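Local coordinates for gene product PA4716 (Pseudomonas aeruginosa, PDB 1U0K), which probably acts as an isomerase, perhaps an epimerase, of the PhzF family, at the interface of chains A and B. Sequence-based numbering; all coordinates share one arbitrary frame. Chains: chain A/B, gene product PA4716.

The interface of chains A and B. Residues chain A 9-11, 18, 22, 254, 276-278; chain B 7, 39-40, 43, 281-284.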
# COMPACT_ATOMS: atom_id res chain seq x y z
N GLN A 9 10.15 -1.48 10.50
CA GLN A 9 10.08 -1.74 9.07
C GLN A 9 11.24 -2.65 8.70
O GLN A 9 12.38 -2.34 8.97
CB GLN A 9 10.15 -0.42 8.28
CG GLN A 9 10.16 -0.58 6.78
CD GLN A 9 8.88 -1.17 6.22
OE1 GLN A 9 7.82 -1.11 6.85
NE2 GLN A 9 8.98 -1.76 5.03
N LEU A 10 10.91 -3.81 8.13
CA LEU A 10 11.89 -4.82 7.73
C LEU A 10 11.67 -5.19 6.28
O LEU A 10 10.59 -5.01 5.75
CB LEU A 10 11.70 -6.10 8.57
CG LEU A 10 12.27 -6.15 9.98
CD1 LEU A 10 11.63 -5.17 10.90
CD2 LEU A 10 12.13 -7.55 10.53
N ASP A 11 12.70 -5.74 5.65
CA ASP A 11 12.55 -6.42 4.38
C ASP A 11 12.88 -7.89 4.54
O ASP A 11 13.90 -8.24 5.11
CB ASP A 11 13.49 -5.83 3.34
CG ASP A 11 13.06 -4.47 2.90
OD1 ASP A 11 11.84 -4.21 2.85
OD2 ASP A 11 13.89 -3.61 2.58
N LEU A 18 15.93 -2.17 1.19
CA LEU A 18 15.13 -1.67 0.07
C LEU A 18 15.04 -2.64 -1.10
O LEU A 18 14.94 -2.24 -2.26
CB LEU A 18 15.65 -0.30 -0.40
CG LEU A 18 15.84 0.72 0.73
CD1 LEU A 18 16.70 1.88 0.28
CD2 LEU A 18 14.50 1.22 1.21
N GLY A 22 8.65 -5.86 1.90
CA GLY A 22 8.53 -5.03 3.07
C GLY A 22 7.49 -5.55 4.04
O GLY A 22 6.47 -6.11 3.64
N ARG A 254 11.40 -6.12 -7.92
CA ARG A 254 11.93 -6.55 -6.62
C ARG A 254 12.17 -8.06 -6.65
O ARG A 254 11.56 -8.81 -5.88
CB ARG A 254 10.97 -6.16 -5.49
CG ARG A 254 11.09 -4.68 -5.11
CD ARG A 254 10.04 -4.19 -4.14
NE ARG A 254 10.46 -4.31 -2.74
CZ ARG A 254 11.20 -3.42 -2.08
NH1 ARG A 254 11.60 -2.29 -2.64
NH2 ARG A 254 11.52 -3.65 -0.80
N LEU A 276 16.73 -5.06 8.68
CA LEU A 276 15.98 -4.12 9.50
C LEU A 276 16.24 -2.70 9.00
O LEU A 276 17.39 -2.28 8.89
CB LEU A 276 16.39 -4.26 10.96
CG LEU A 276 15.75 -5.36 11.80
CD1 LEU A 276 16.07 -6.73 11.24
CD2 LEU A 276 16.22 -5.24 13.24
N LEU A 277 15.18 -1.98 8.66
CA LEU A 277 15.30 -0.67 8.02
C LEU A 277 15.02 0.53 8.91
O LEU A 277 15.68 1.56 8.76
CB LEU A 277 14.36 -0.59 6.81
CG LEU A 277 14.90 -1.15 5.49
CD1 LEU A 277 15.25 -2.62 5.53
CD2 LEU A 277 13.88 -0.86 4.40
N ALA A 278 14.04 0.43 9.80
CA ALA A 278 13.61 1.56 10.62
C ALA A 278 12.93 1.10 11.90
O ALA A 278 12.27 0.05 11.93
CB ALA A 278 12.66 2.46 9.85
N TYR B 7 12.15 9.96 9.67
CA TYR B 7 10.91 10.37 9.03
C TYR B 7 9.78 10.21 10.03
O TYR B 7 9.93 9.59 11.07
CB TYR B 7 10.64 9.58 7.74
CG TYR B 7 10.30 8.12 7.95
CD1 TYR B 7 8.99 7.69 8.15
CD2 TYR B 7 11.31 7.17 7.96
CE1 TYR B 7 8.71 6.34 8.34
CE2 TYR B 7 11.04 5.84 8.15
CZ TYR B 7 9.74 5.42 8.34
OH TYR B 7 9.53 4.07 8.54
N ALA B 39 13.17 5.72 -3.77
CA ALA B 39 13.30 4.37 -3.20
C ALA B 39 12.62 4.28 -1.84
O ALA B 39 11.93 3.28 -1.56
CB ALA B 39 14.74 3.96 -3.11
N TRP B 40 12.77 5.29 -1.00
CA TRP B 40 12.12 5.28 0.32
C TRP B 40 10.63 5.42 0.15
O TRP B 40 9.87 4.80 0.88
CB TRP B 40 12.67 6.37 1.25
CG TRP B 40 13.91 5.93 1.92
CD1 TRP B 40 15.18 6.35 1.67
CD2 TRP B 40 14.00 4.96 2.96
NE1 TRP B 40 16.07 5.69 2.49
CE2 TRP B 40 15.36 4.82 3.29
CE3 TRP B 40 13.06 4.18 3.64
CZ2 TRP B 40 15.81 3.94 4.28
CZ3 TRP B 40 13.51 3.31 4.62
CH2 TRP B 40 14.86 3.20 4.92
N GLU B 43 9.42 2.01 -0.62
CA GLU B 43 9.55 1.15 0.54
C GLU B 43 8.38 1.35 1.50
O GLU B 43 7.78 0.37 1.98
CB GLU B 43 10.85 1.41 1.29
CG GLU B 43 11.09 0.48 2.47
CD GLU B 43 11.29 -0.96 2.07
OE1 GLU B 43 11.69 -1.26 0.93
OE2 GLU B 43 11.06 -1.81 2.96
N GLU B 281 13.21 6.22 13.07
CA GLU B 281 14.65 6.41 12.91
C GLU B 281 15.17 5.33 11.98
O GLU B 281 14.87 4.15 12.19
CB GLU B 281 15.33 6.33 14.27
CG GLU B 281 14.81 7.31 15.32
CD GLU B 281 15.12 8.77 15.01
OE1 GLU B 281 16.17 9.06 14.39
OE2 GLU B 281 14.31 9.65 15.40
N LEU B 282 15.90 5.71 10.93
CA LEU B 282 16.48 4.74 10.02
C LEU B 282 17.61 3.97 10.68
O LEU B 282 18.41 4.53 11.44
CB LEU B 282 16.99 5.40 8.73
CG LEU B 282 15.98 6.19 7.89
CD1 LEU B 282 16.65 6.59 6.57
CD2 LEU B 282 14.68 5.43 7.65
N LEU B 283 17.65 2.67 10.38
CA LEU B 283 18.65 1.73 10.89
C LEU B 283 19.61 1.28 9.77
O LEU B 283 20.42 0.38 9.97
CB LEU B 283 17.94 0.51 11.47
CG LEU B 283 16.91 0.74 12.57
CD1 LEU B 283 16.19 -0.57 12.92
CD2 LEU B 283 17.56 1.32 13.79
N THR B 284 19.49 1.90 8.60
CA THR B 284 20.40 1.64 7.48
C THR B 284 20.69 2.93 6.71
O THR B 284 19.85 3.82 6.65
CB THR B 284 19.82 0.61 6.50
OG1 THR B 284 20.68 0.49 5.36
CG2 THR B 284 18.49 1.08 5.91
O HOH W 1 19.88 -2.25 10.03
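B:Glu43 is the polar centre of this patch of the two-fold interface of chains A and B in the deposited assembly, which may or may not be the biological dimer. Its CG lies anti to the backbone N (chi1 -176°) and the chain bends at chi2, carrying the carboxylate off helix 34-44 into chain A. There B:Glu43 OE2 meets A:Asp11 OD1 tip to tip at 2.5 Å, the two carboxylate planes turned 70° apart. Acid oxygens this close imply a hydrogen bond if one of the carboxyls carries a proton, which is likely but not seen. A:Gln9 NE2 also donates to B:Glu43 OE2, at 2.9 Å, from above the carboxylate plane. B:Glu43 OE1 uses its syn lone pair for A:Arg254 NH2, 3.0 Å away in a salt bridge; the two side chains cross at about a right angle, and the guanidinium, tilted to the carboxylate plane, should ease the concentration of negative charge.

Apolar groups flank the acid. A:Leu277 CD2 points at the B:Glu43 carboxyl carbon CD, and A:Leu18 CD2 packs on B:Glu43 CB (3.6 Å). That same methyl lies over one face of the B:Trp40 six-membered ring, near the rim, while B:Leu282 CD1 backs the opposite face.

Backbone pairing adds a nearly straight bond from B:Leu283 N to A:Leu277 O (2.8 Å, 174° at H). Water 1 links A:Leu276 O with B:Leu283 O.

Strands 267-282 of both chains meet here in an antiparallel bridge, A:Ala278 with B:Leu282, about 13 Å from the predicted active-site A:Glu48 to the patch centre.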